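Local coordinates for protein putative NADPH:quinone oxidoreductase (Ralstonia eutropha, PDB 3IUP) that binds NADPH and probably uses it to reduce quinones, probably as a member of the medium-chain dehydrogenase/reductase superfamily, at residues L20-I25 with I346-V351; V164-L169 with G307-F312; A179-L184 with R363-K368; A235-G240 with E262-K267. All coordinates share one frame; numbering follows the deposited sequence.

Contact 1: residues L20-I25 with I346-V351; sequences LSLDSI and ISLAEV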
# COMPACT_ATOMS: atom_id res chain seq x y z
N LEU A 20 0.41 30.91 18.69
CA LEU A 20 0.06 31.51 17.42
C LEU A 20 0.04 32.98 17.62
O LEU A 20 -0.55 33.48 18.58
CB LEU A 20 -1.35 31.07 16.96
CG LEU A 20 -1.50 29.59 16.71
CD1 LEU A 20 -2.95 29.22 16.33
CD2 LEU A 20 -0.57 29.16 15.60
N SER A 21 0.64 33.71 16.68
CA SER A 21 0.76 35.16 16.79
C SER A 21 0.92 35.80 15.43
O SER A 21 1.15 35.10 14.46
CB SER A 21 1.97 35.54 17.71
OG SER A 21 3.17 35.14 17.11
N LEU A 22 0.73 37.11 15.38
CA LEU A 22 1.08 37.92 14.25
C LEU A 22 2.41 38.62 14.56
O LEU A 22 2.49 39.42 15.49
CB LEU A 22 -0.01 38.96 13.97
CG LEU A 22 -1.42 38.45 13.67
CD1 LEU A 22 -2.27 39.64 13.20
CD2 LEU A 22 -1.46 37.28 12.61
N ASP A 23 3.45 38.31 13.79
CA ASP A 23 4.76 38.89 14.00
C ASP A 23 4.90 40.10 13.08
O ASP A 23 4.35 40.16 11.97
CB ASP A 23 5.88 37.88 13.68
CG ASP A 23 6.25 36.96 14.86
OD1 ASP A 23 5.39 36.68 15.72
OD2 ASP A 23 7.46 36.51 14.90
N SER A 24 5.67 41.06 13.55
CA SER A 24 6.07 42.19 12.74
C SER A 24 7.37 41.78 12.09
O SER A 24 8.33 41.44 12.81
CB SER A 24 6.30 43.42 13.61
OG SER A 24 6.94 44.42 12.83
N ILE A 25 7.38 41.79 10.76
CA ILE A 25 8.47 41.26 9.89
C ILE A 25 8.94 42.37 8.95
O ILE A 25 8.12 43.02 8.30
CB ILE A 25 7.91 40.04 9.05
CG1 ILE A 25 7.42 38.92 9.97
CG2 ILE A 25 8.94 39.43 8.11
CD1 ILE A 25 8.47 38.42 10.90
N ILE A 346 -11.67 36.45 5.76
CA ILE A 346 -11.30 37.02 7.05
C ILE A 346 -9.95 37.71 7.02
O ILE A 346 -9.11 37.40 6.17
CB ILE A 346 -11.30 35.93 8.16
CG1 ILE A 346 -10.28 34.82 7.84
CG2 ILE A 346 -12.69 35.29 8.32
CD1 ILE A 346 -10.14 33.77 8.97
N SER A 347 -9.73 38.63 7.95
CA SER A 347 -8.44 39.26 8.14
C SER A 347 -7.43 38.33 8.79
O SER A 347 -7.74 37.31 9.42
CB SER A 347 -8.56 40.51 9.04
OG SER A 347 -8.94 40.13 10.35
N LEU A 348 -6.19 38.79 8.78
CA LEU A 348 -5.13 38.06 9.48
C LEU A 348 -5.39 37.88 10.98
O LEU A 348 -5.30 36.78 11.51
CB LEU A 348 -3.80 38.78 9.22
CG LEU A 348 -2.57 37.92 9.19
CD1 LEU A 348 -2.61 36.84 8.14
CD2 LEU A 348 -1.35 38.86 8.97
N ALA A 349 -5.81 38.95 11.64
CA ALA A 349 -6.16 38.88 13.07
C ALA A 349 -7.31 37.89 13.35
O ALA A 349 -7.30 37.17 14.37
CB ALA A 349 -6.50 40.23 13.59
N GLU A 350 -8.27 37.82 12.43
CA GLU A 350 -9.40 36.91 12.59
C GLU A 350 -9.06 35.41 12.46
O GLU A 350 -9.80 34.57 12.95
CB GLU A 350 -10.50 37.31 11.59
CG GLU A 350 -11.21 38.57 11.95
CD GLU A 350 -12.23 39.03 10.87
OE1 GLU A 350 -12.06 38.78 9.65
OE2 GLU A 350 -13.24 39.67 11.27
N VAL A 351 -7.93 35.07 11.83
CA VAL A 351 -7.44 33.72 11.81
C VAL A 351 -7.25 33.22 13.25
O VAL A 351 -7.41 32.03 13.51
CB VAL A 351 -6.12 33.61 10.98
CG1 VAL A 351 -5.51 32.21 10.97
CG2 VAL A 351 -6.33 34.18 9.55
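Leu22 reaches from its strand with both methyls to meet Leu348 and Ala349 in a short, weakly bonded helical turn. CD2 takes the inner partner, lying 3.7 Å from CG of Leu348 and only slightly farther from CD2 of the same residue, and the two leucine side chains run obliquely across one another. CD1 turns to the backbone instead and settles 3.9 Å from N of Ala349, with the Ala349 CB at 4.3 Å from the same methyl. With CG opposite the carbonyl carbon (chi1 -59°), the side chain is sent toward 346-351, and the branching at CG, with chi2 -171°, gives each partner its methyl. Leu348 is the buried member, and its side chain also rests on Tyr127 and on Ile371 of strand 369-372.

The turn that offers these partners begins with a capping box. Ser347 stands at the N-cap, where its OG accepts from N of Glu350 at 3.2 Å; in return Ser347 N gives a 2.9 Å bond to Glu350 OE1, which is met on the anti side of the carboxylate. Leu348 and Ala349 lie between the partners of the box, so the turn that Leu22 touches is pinned from both ends. The contact sets strand 17-26 of the five-stranded antiparallel sheet against the helical turn that follows strand 344-347 of the mixed sheet. No polar bond joins the two segments, and apart from CD1 on Ala349 N the closest touches are carbon on carbon, so the join depends on shape and on the hydrophobic effect and gives little directional hold.

Contact 2: residues V164-L169 with G307-F312; sequences VETMRL and GGWLLF. With NDP (NADPH dihydro-nicotinamide-adenine-dinucleotide phosphate), chain C; ACT (acetate ion), chain H; EDO (1,2-ethanediol), chain E; ACT (acetate ion), chain I.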
# COMPACT_ATOMS: atom_id res chain seq x y z
N VAL A 164 -5.98 12.44 -12.11
CA VAL A 164 -6.21 11.97 -13.46
C VAL A 164 -4.89 11.58 -14.17
O VAL A 164 -4.79 10.51 -14.80
CB VAL A 164 -7.01 12.96 -14.28
CG1 VAL A 164 -7.12 12.48 -15.73
CG2 VAL A 164 -8.39 13.15 -13.62
N GLU A 165 -3.88 12.40 -13.97
CA GLU A 165 -2.54 12.08 -14.49
C GLU A 165 -1.97 10.75 -13.95
O GLU A 165 -1.49 9.93 -14.72
CB GLU A 165 -1.58 13.23 -14.22
CG GLU A 165 -0.25 13.12 -15.02
CD GLU A 165 -0.36 13.77 -16.40
OE1 GLU A 165 -1.46 14.17 -16.82
OE2 GLU A 165 0.68 13.88 -17.07
N THR A 166 -2.03 10.56 -12.65
CA THR A 166 -1.64 9.34 -12.01
C THR A 166 -2.43 8.13 -12.49
O THR A 166 -1.84 7.12 -12.76
CB THR A 166 -1.79 9.42 -10.46
OG1 THR A 166 -0.98 10.50 -9.95
CG2 THR A 166 -1.32 8.17 -9.79
N MSE A 167 -3.75 8.25 -12.59
CA MSE A 167 -4.60 7.22 -13.17
C MSE A 167 -4.04 6.72 -14.52
O MSE A 167 -3.83 5.51 -14.75
CB MSE A 167 -5.99 7.81 -13.38
CG MSE A 167 -7.00 6.89 -13.98
SE MSE A 167 -8.61 7.87 -14.54
CE MSE A 167 -7.92 8.52 -16.21
N ARG A 168 -3.81 7.68 -15.41
CA ARG A 168 -3.25 7.37 -16.72
C ARG A 168 -1.84 6.79 -16.68
O ARG A 168 -1.57 5.82 -17.36
CB ARG A 168 -3.26 8.61 -17.57
CG ARG A 168 -4.66 9.00 -18.03
CD ARG A 168 -4.71 10.36 -18.58
NE ARG A 168 -6.03 10.59 -19.17
CZ ARG A 168 -6.57 11.78 -19.35
NH1 ARG A 168 -5.90 12.89 -19.04
NH2 ARG A 168 -7.77 11.87 -19.88
N LEU A 169 -0.96 7.40 -15.90
CA LEU A 169 0.40 6.90 -15.75
C LEU A 169 0.47 5.48 -15.24
O LEU A 169 1.36 4.72 -15.62
CB LEU A 169 1.25 7.81 -14.86
CG LEU A 169 1.64 9.13 -15.51
CD1 LEU A 169 2.05 10.13 -14.46
CD2 LEU A 169 2.77 8.90 -16.57
N GLY A 307 -1.10 3.42 -0.62
CA GLY A 307 0.05 4.21 -0.14
C GLY A 307 -0.23 5.69 -0.09
O GLY A 307 -1.30 6.12 -0.48
N GLY A 308 0.75 6.49 0.37
CA GLY A 308 0.59 7.93 0.39
C GLY A 308 0.75 8.57 -0.97
O GLY A 308 1.30 7.93 -1.88
N TRP A 309 0.22 9.78 -1.15
CA TRP A 309 0.34 10.55 -2.38
C TRP A 309 0.43 12.02 -2.01
O TRP A 309 -0.39 12.52 -1.24
CB TRP A 309 -0.87 10.29 -3.30
CG TRP A 309 -0.81 10.83 -4.68
CD1 TRP A 309 -0.58 10.11 -5.81
CD2 TRP A 309 -0.95 12.19 -5.09
NE1 TRP A 309 -0.61 10.91 -6.89
CE2 TRP A 309 -0.82 12.21 -6.48
CE3 TRP A 309 -1.22 13.39 -4.43
CZ2 TRP A 309 -0.96 13.35 -7.23
CZ3 TRP A 309 -1.33 14.53 -5.15
CH2 TRP A 309 -1.20 14.52 -6.56
N LEU A 310 1.46 12.68 -2.52
CA LEU A 310 1.65 14.11 -2.30
C LEU A 310 1.87 14.90 -3.58
O LEU A 310 2.56 14.46 -4.51
CB LEU A 310 2.85 14.33 -1.37
CG LEU A 310 2.69 14.28 0.13
CD1 LEU A 310 4.12 14.42 0.74
CD2 LEU A 310 1.76 15.40 0.61
N LEU A 311 1.34 16.12 -3.62
CA LEU A 311 1.36 16.92 -4.84
C LEU A 311 2.79 17.22 -5.31
O LEU A 311 3.09 17.10 -6.51
CB LEU A 311 0.60 18.26 -4.64
CG LEU A 311 0.55 19.21 -5.85
CD1 LEU A 311 -0.11 18.61 -7.12
CD2 LEU A 311 -0.14 20.57 -5.46
N PHE A 312 3.65 17.64 -4.40
CA PHE A 312 4.98 18.14 -4.83
C PHE A 312 5.87 17.04 -5.40
O PHE A 312 6.42 17.23 -6.46
CB PHE A 312 5.66 18.98 -3.76
CG PHE A 312 5.22 20.42 -3.77
CD1 PHE A 312 3.90 20.75 -3.54
CD2 PHE A 312 6.13 21.46 -4.03
CE1 PHE A 312 3.47 22.07 -3.54
CE2 PHE A 312 5.71 22.80 -4.03
CZ PHE A 312 4.38 23.09 -3.79
PA NDP C . -12.63 20.94 1.89
O1A NDP C . -13.18 21.73 0.81
O2A NDP C . -12.41 21.58 3.21
O5B NDP C . -13.70 19.69 2.06
C5B NDP C . -13.34 18.68 3.02
C4B NDP C . -14.30 17.54 2.89
O4B NDP C . -13.88 16.59 3.82
C3B NDP C . -15.75 17.93 3.22
O3B NDP C . -16.71 17.48 2.28
C2B NDP C . -16.02 17.21 4.56
O2B NDP C . -17.36 16.73 4.71
C1B NDP C . -15.05 16.05 4.46
N9A NDP C . -14.62 15.52 5.76
C8A NDP C . -14.12 16.29 6.80
N7A NDP C . -13.76 15.47 7.80
C5A NDP C . -14.01 14.16 7.42
C6A NDP C . -13.85 12.90 8.03
N6A NDP C . -13.43 12.75 9.30
N1A NDP C . -14.21 11.77 7.34
C2A NDP C . -14.75 11.84 6.09
N3A NDP C . -14.90 13.07 5.49
C4A NDP C . -14.54 14.20 6.13
O3 NDP C . -11.22 20.23 1.56
PN NDP C . -10.32 20.47 0.31
O1N NDP C . -11.01 20.31 -0.95
O2N NDP C . -9.49 21.72 0.45
O5D NDP C . -9.30 19.22 0.48
C5D NDP C . -9.76 17.89 0.20
C4D NDP C . -8.73 16.87 0.68
O4D NDP C . -7.66 16.88 -0.29
C3D NDP C . -8.11 17.13 2.07
O3D NDP C . -7.91 15.93 2.78
C2D NDP C . -6.76 17.72 1.69
O2D NDP C . -5.75 17.62 2.68
C1D NDP C . -6.45 16.86 0.46
N1N NDP C . -5.34 17.39 -0.36
C2N NDP C . -4.21 16.64 -0.38
C3N NDP C . -3.11 17.03 -1.10
C7N NDP C . -1.90 16.12 -1.22
O7N NDP C . -0.79 16.66 -1.86
N7N NDP C . -1.84 14.87 -0.73
C4N NDP C . -3.23 18.13 -2.08
C5N NDP C . -4.53 18.89 -2.00
C6N NDP C . -5.55 18.47 -1.14
P2B NDP C . -18.21 17.02 6.09
O1X NDP C . -19.07 18.26 5.82
O2X NDP C . -17.31 17.25 7.30
O3X NDP C . -19.06 15.76 6.26
C ACT H . -4.41 15.18 -17.14
O ACT H . -4.88 15.95 -18.06
OXT ACT H . -4.24 13.93 -17.36
CH3 ACT H . -4.02 15.74 -15.82
C1 EDO E . 3.20 11.22 -5.97
O1 EDO E . 4.34 10.70 -6.68
C2 EDO E . 3.04 10.41 -4.70
O2 EDO E . 3.57 11.10 -3.56
C ACT I . -7.79 15.32 -21.01
O ACT I . -7.93 14.91 -19.82
OXT ACT I . -8.07 14.48 -21.91
CH3 ACT I . -7.31 16.70 -21.34
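Trp309 meets Thr166 through its indole nitrogen, and its side chain can be followed outward from the loop after strand 304-308. CB leaves the backbone with CG anti to N (chi1 -171°), which sends the ring toward helix 155-169. The 1,2-ethanediol, probably from the crystallisation liquor, lies over one face of the five-membered ring, its C2 3.8 Å from CD1 of Trp309. NE1 then donates to OG1 of Thr166 at 3.1 Å, with the acceptor close to the ring plane and an N-H...O angle of 156°. That hydroxyl is also bonded to Gly162 O one turn back in its own helix, so it holds the indole while tied to the helix backbone. On the six-membered ring, CE3 comes 4.0 Å from N7N of the NADPH carboxamide, and CZ3 lies near its O7N. Around the indole, Tyr284 and Phe245 stand edge-to-face and Phe314 meets it at a slant.

Strand 304-308 is, within this chain, an edge strand of the parallel, Rossmann-type sheet, and Gly307 continues that sheet by antiparallel pairing with a strand of the second subunit. Where the chain leaves this strand, backbone on either side of Leu310 grips both polar atoms of the carboxamide: Trp309 O accepts from N7N of NADPH at 2.8 Å, and Leu311 N, at the start of helix 311-318, donates to O7N over the same distance. Leu310 N itself donates to O2 of the 1,2-ethanediol.

Contact 3: residues A179-L184 with R363-K368; sequences AAASNL and RATGEK. With NDP (NADPH dihydro-nicotinamide-adenine-dinucleotide phosphate), chain C.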
# COMPACT_ATOMS: atom_id res chain seq x y z
N ALA A 179 -14.48 11.68 0.05
CA ALA A 179 -14.81 13.02 0.56
C ALA A 179 -15.08 13.94 -0.64
O ALA A 179 -14.64 15.09 -0.67
CB ALA A 179 -13.69 13.54 1.47
N ALA A 180 -15.87 13.43 -1.58
CA ALA A 180 -15.97 13.98 -2.94
C ALA A 180 -16.69 15.34 -3.00
O ALA A 180 -16.60 16.05 -3.98
CB ALA A 180 -16.61 13.03 -3.88
N ALA A 181 -17.38 15.72 -1.91
CA ALA A 181 -18.04 17.05 -1.85
C ALA A 181 -17.09 18.12 -1.35
O ALA A 181 -17.47 19.29 -1.20
CB ALA A 181 -19.30 16.98 -0.97
N SER A 182 -15.84 17.73 -1.11
CA SER A 182 -14.79 18.72 -0.85
C SER A 182 -14.66 19.69 -2.01
O SER A 182 -15.08 19.40 -3.14
CB SER A 182 -13.43 18.02 -0.60
OG SER A 182 -12.98 17.45 -1.80
N ASN A 183 -14.09 20.86 -1.76
CA ASN A 183 -13.73 21.72 -2.86
C ASN A 183 -12.98 20.99 -3.98
O ASN A 183 -13.31 21.10 -5.17
CB ASN A 183 -12.94 22.96 -2.41
CG ASN A 183 -13.81 24.08 -1.83
OD1 ASN A 183 -14.91 23.85 -1.39
ND2 ASN A 183 -13.29 25.30 -1.86
N LEU A 184 -11.96 20.23 -3.61
CA LEU A 184 -11.17 19.50 -4.61
C LEU A 184 -12.03 18.48 -5.38
O LEU A 184 -11.93 18.36 -6.60
CB LEU A 184 -9.99 18.78 -3.91
CG LEU A 184 -8.93 18.14 -4.81
CD1 LEU A 184 -7.69 17.84 -4.00
CD2 LEU A 184 -9.47 16.88 -5.46
N ARG A 363 -13.08 21.52 8.74
CA ARG A 363 -12.93 21.02 7.34
C ARG A 363 -14.29 20.46 6.83
O ARG A 363 -14.37 19.40 6.19
CB ARG A 363 -11.80 19.97 7.20
CG ARG A 363 -10.48 20.40 7.89
CD ARG A 363 -10.38 19.74 9.27
NE ARG A 363 -9.29 20.26 10.10
CZ ARG A 363 -8.02 19.88 9.99
NH1 ARG A 363 -7.67 18.99 9.05
NH2 ARG A 363 -7.10 20.40 10.79
N ALA A 364 -15.33 21.22 7.12
CA ALA A 364 -16.72 20.88 6.74
C ALA A 364 -17.00 21.32 5.31
O ALA A 364 -16.45 22.35 4.85
CB ALA A 364 -17.67 21.57 7.73
N THR A 365 -17.82 20.55 4.58
CA THR A 365 -18.24 20.89 3.22
C THR A 365 -18.76 22.30 3.06
O THR A 365 -19.63 22.73 3.82
CB THR A 365 -19.40 19.91 2.74
OG1 THR A 365 -18.98 18.57 2.94
CG2 THR A 365 -19.83 20.15 1.22
N GLY A 366 -18.22 23.02 2.07
CA GLY A 366 -18.68 24.40 1.80
C GLY A 366 -18.38 25.42 2.89
O GLY A 366 -19.01 26.51 2.94
N GLU A 367 -17.41 25.10 3.75
CA GLU A 367 -17.03 25.98 4.83
C GLU A 367 -15.53 26.20 4.83
O GLU A 367 -14.92 26.13 5.89
CB GLU A 367 -17.53 25.46 6.19
CG GLU A 367 -19.05 25.38 6.24
CD GLU A 367 -19.64 25.10 7.61
OE1 GLU A 367 -19.45 25.96 8.51
OE2 GLU A 367 -20.32 24.03 7.77
N LYS A 368 -14.96 26.43 3.64
CA LYS A 368 -13.58 26.87 3.51
C LYS A 368 -13.47 28.39 3.68
O LYS A 368 -14.25 29.15 3.11
CB LYS A 368 -12.97 26.44 2.20
CG LYS A 368 -11.44 26.69 2.14
CD LYS A 368 -10.82 26.34 0.81
CE LYS A 368 -10.79 24.82 0.55
NZ LYS A 368 -9.85 24.12 1.42
PA NDP C . -12.63 20.94 1.89
O1A NDP C . -13.18 21.73 0.81
O2A NDP C . -12.41 21.58 3.21
O5B NDP C . -13.70 19.69 2.06
C5B NDP C . -13.34 18.68 3.02
C4B NDP C . -14.30 17.54 2.89
O4B NDP C . -13.88 16.59 3.82
C3B NDP C . -15.75 17.93 3.22
O3B NDP C . -16.71 17.48 2.28
C2B NDP C . -16.02 17.21 4.56
O2B NDP C . -17.36 16.73 4.71
C1B NDP C . -15.05 16.05 4.46
N9A NDP C . -14.62 15.52 5.76
C8A NDP C . -14.12 16.29 6.80
N7A NDP C . -13.76 15.47 7.80
C5A NDP C . -14.01 14.16 7.42
C6A NDP C . -13.85 12.90 8.03
N6A NDP C . -13.43 12.75 9.30
N1A NDP C . -14.21 11.77 7.34
C2A NDP C . -14.75 11.84 6.09
N3A NDP C . -14.90 13.07 5.49
C4A NDP C . -14.54 14.20 6.13
O3 NDP C . -11.22 20.23 1.56
PN NDP C . -10.32 20.47 0.31
O1N NDP C . -11.01 20.31 -0.95
O2N NDP C . -9.49 21.72 0.45
O5D NDP C . -9.30 19.22 0.48
C5D NDP C . -9.76 17.89 0.20
C4D NDP C . -8.73 16.87 0.68
O4D NDP C . -7.66 16.88 -0.29
C3D NDP C . -8.11 17.13 2.07
O3D NDP C . -7.91 15.93 2.78
C2D NDP C . -6.76 17.72 1.69
O2D NDP C . -5.75 17.62 2.68
C1D NDP C . -6.45 16.86 0.46
N1N NDP C . -5.34 17.39 -0.36
C2N NDP C . -4.21 16.64 -0.38
C3N NDP C . -3.11 17.03 -1.10
C7N NDP C . -1.90 16.12 -1.22
O7N NDP C . -0.79 16.66 -1.86
N7N NDP C . -1.84 14.87 -0.73
C4N NDP C . -3.23 18.13 -2.08
C5N NDP C . -4.53 18.89 -2.00
C6N NDP C . -5.55 18.47 -1.14
P2B NDP C . -18.21 17.02 6.09
O1X NDP C . -19.07 18.26 5.82
O2X NDP C . -17.31 17.25 7.30
O3X NDP C . -19.06 15.76 6.26
O HOH W 1 -16.77 21.77 -0.03
O HOH W 2 -16.09 26.03 0.89
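Asn183 and Lys368 cross over the pyrophosphate of NADPH, at the turn that follows the first strand of the Rossmann-type domain and leads into helix 183-195. Here the packing is close: Lys368 CE lies 3.5 Å from ND2 of Asn183, whose amide is itself held by His341 O. The lysine chain starts out anti (chi1 -171°) and then bends at its last two torsions (chi3 and chi4 both -70°), which brings NZ to O2N of NADPH at 2.6 Å; Asn45 OD1 is its second partner. Backbone nitrogens at the start of the helix complete the grip, Asn183 N on O1A at 2.9 Å and Leu184 N on O1N, both nearly straight. Lysine charge and helix N-terminus together probably offset the negative charge of the phosphates.

At the other end the direct touch is just as close but limited to a methyl, CG2 of Thr365 lying 3.5 Å from Ala181 O and 3.9 Å from CB of Ala181. Between the two ends, water rather than the facing segment meets the backbone. One water sits 2.8 Å from Gly366 N, which donates to it, and lies within bonding reach of both Ala181 O and Asn183 OD1; another accepts from Lys368 N and touches Asn183 OD1 only weakly. Gly366 occupies the type II turn from Ala364 to Glu367 with positive phi. This turn also presents Thr365 to the 2'-phosphate that distinguishes NADPH from NADH: Thr365 N donates to O1X almost straight, while its OG1 accepts from O3B of the adenine ribose at 2.6 Å.

Contact 4: residues A235-G240 with E262-K267; sequences ALVSTG and EAALNK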
# COMPACT_ATOMS: atom_id res chain seq x y z
N ALA A 235 -21.37 0.73 -9.14
CA ALA A 235 -20.64 1.87 -9.73
C ALA A 235 -19.29 1.43 -10.30
O ALA A 235 -18.86 1.92 -11.35
CB ALA A 235 -20.46 3.00 -8.68
N LEU A 236 -18.60 0.55 -9.57
CA LEU A 236 -17.32 0.00 -10.07
C LEU A 236 -17.47 -0.90 -11.29
O LEU A 236 -16.68 -0.85 -12.22
CB LEU A 236 -16.53 -0.64 -8.94
CG LEU A 236 -16.09 0.37 -7.88
CD1 LEU A 236 -15.62 -0.36 -6.63
CD2 LEU A 236 -14.99 1.31 -8.46
N VAL A 237 -18.54 -1.69 -11.35
CA VAL A 237 -18.85 -2.40 -12.59
C VAL A 237 -19.09 -1.44 -13.74
O VAL A 237 -18.53 -1.59 -14.82
CB VAL A 237 -20.05 -3.36 -12.41
CG1 VAL A 237 -20.45 -3.94 -13.75
CG2 VAL A 237 -19.66 -4.41 -11.40
N SER A 238 -19.88 -0.39 -13.50
CA SER A 238 -20.17 0.59 -14.52
C SER A 238 -18.93 1.30 -15.04
O SER A 238 -18.75 1.45 -16.27
CB SER A 238 -21.16 1.63 -13.99
OG SER A 238 -22.41 1.01 -13.76
N THR A 239 -18.08 1.77 -14.12
CA THR A 239 -16.96 2.63 -14.50
C THR A 239 -15.67 1.89 -14.88
O THR A 239 -14.85 2.41 -15.61
CB THR A 239 -16.61 3.59 -13.37
OG1 THR A 239 -16.33 2.84 -12.20
CG2 THR A 239 -17.78 4.60 -13.07
N GLY A 240 -15.49 0.70 -14.36
CA GLY A 240 -14.25 -0.04 -14.52
C GLY A 240 -13.08 0.58 -13.71
O GLY A 240 -11.93 0.28 -14.00
N GLU A 262 -12.57 -5.57 -6.34
CA GLU A 262 -12.29 -6.98 -6.64
C GLU A 262 -13.64 -7.67 -6.96
O GLU A 262 -13.69 -8.50 -7.87
CB GLU A 262 -11.57 -7.64 -5.49
CG GLU A 262 -11.22 -9.08 -5.70
CD GLU A 262 -10.15 -9.35 -6.76
OE1 GLU A 262 -9.69 -8.44 -7.50
OE2 GLU A 262 -9.79 -10.55 -6.87
N ALA A 263 -14.71 -7.32 -6.23
CA ALA A 263 -16.05 -7.88 -6.53
C ALA A 263 -16.45 -7.55 -7.95
O ALA A 263 -16.99 -8.41 -8.67
CB ALA A 263 -17.12 -7.37 -5.55
N ALA A 264 -16.22 -6.30 -8.36
CA ALA A 264 -16.56 -5.83 -9.71
C ALA A 264 -15.71 -6.56 -10.77
O ALA A 264 -16.21 -7.01 -11.80
CB ALA A 264 -16.38 -4.31 -9.83
N LEU A 265 -14.41 -6.68 -10.50
CA LEU A 265 -13.50 -7.41 -11.41
C LEU A 265 -13.90 -8.87 -11.56
O LEU A 265 -13.86 -9.44 -12.66
CB LEU A 265 -12.04 -7.32 -10.93
CG LEU A 265 -11.41 -5.96 -11.21
CD1 LEU A 265 -10.15 -5.76 -10.30
CD2 LEU A 265 -11.07 -5.73 -12.67
N ASN A 266 -14.31 -9.49 -10.48
CA ASN A 266 -14.56 -10.92 -10.53
C ASN A 266 -15.87 -11.25 -11.25
O ASN A 266 -16.12 -12.41 -11.56
CB ASN A 266 -14.53 -11.51 -9.13
CG ASN A 266 -13.13 -11.60 -8.59
OD1 ASN A 266 -12.16 -11.66 -9.36
ND2 ASN A 266 -13.00 -11.60 -7.28
N LYS A 267 -16.69 -10.25 -11.54
CA LYS A 267 -17.88 -10.48 -12.31
C LYS A 267 -17.49 -10.91 -13.71
O LYS A 267 -18.24 -11.62 -14.36
CB LYS A 267 -18.82 -9.27 -12.28
CG LYS A 267 -19.29 -9.03 -10.86
CD LYS A 267 -20.66 -8.42 -10.70
CE LYS A 267 -20.93 -8.18 -9.23
NZ LYS A 267 -22.36 -7.90 -8.95
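Two helix ends come together so closely that the CA atoms of Val237 and Ala264 lie only 5.0 Å apart, a spacing that the small alanine side chain on the second helix permits. Ala264 CB points at the first helix and is the centre of the contact. It meets CG2 of Val237 at 3.6 Å and CB of Leu236 at 3.8 Å, and it also lies 3.7 Å from N of Val237, so the methyl is set against the backbone as well as against side chains. In Val237 the two methyls divide: CG1 is anti to the backbone N (chi1 173°), which leaves CG2 opposite the carbonyl carbon and turned to Ala264. The same methyl is approached by the aliphatic part of Lys267, whose CD stands 4.2 Å away at the exposed margin.

The first helix closes just beyond. Thr239 OG1 and Thr239 N both donate to Ala235 O, arriving from opposite faces of the carbonyl plane, with the hydroxyl at 2.8 Å. Gly240 then leaves the helix with positive phi. On the second helix, Glu262 faces away from the contact and pairs with Lys281 in a salt bridge. Helices 228-239 and 253-266 are linked through strand 243-249 of the parallel sheet; on the inner side Leu236 continues the packing onto Cys260 and Met261 of helix 253-266, while Ala235 and Thr239 lean on Val200 of strand 199-203.

In the fold
Contacts 2 and 3 are buried, their centres about 20 Å apart, and share NADPH: contact 3 holds its pyrophosphate and 2'-phosphate, contact 2 its carboxamide. Contact 2 has one direct hydrogen bond between its segments, from indole to hydroxyl; in contact 3 the polar bonds run to NADPH and through waters instead. Contacts 1 and 4 lie nearer the surface, on opposite sides of the chain's centre, and both rest on small aliphatic touches, some against backbone. Contact 4 belongs to helices attached to the parallel sheet that contact 2 edges; contact 1 sets a strand of the five-stranded sheet against the helical turn after a strand of the mixed sheet, whose strand 369-372 directly follows the 363-368 loop of contact 3.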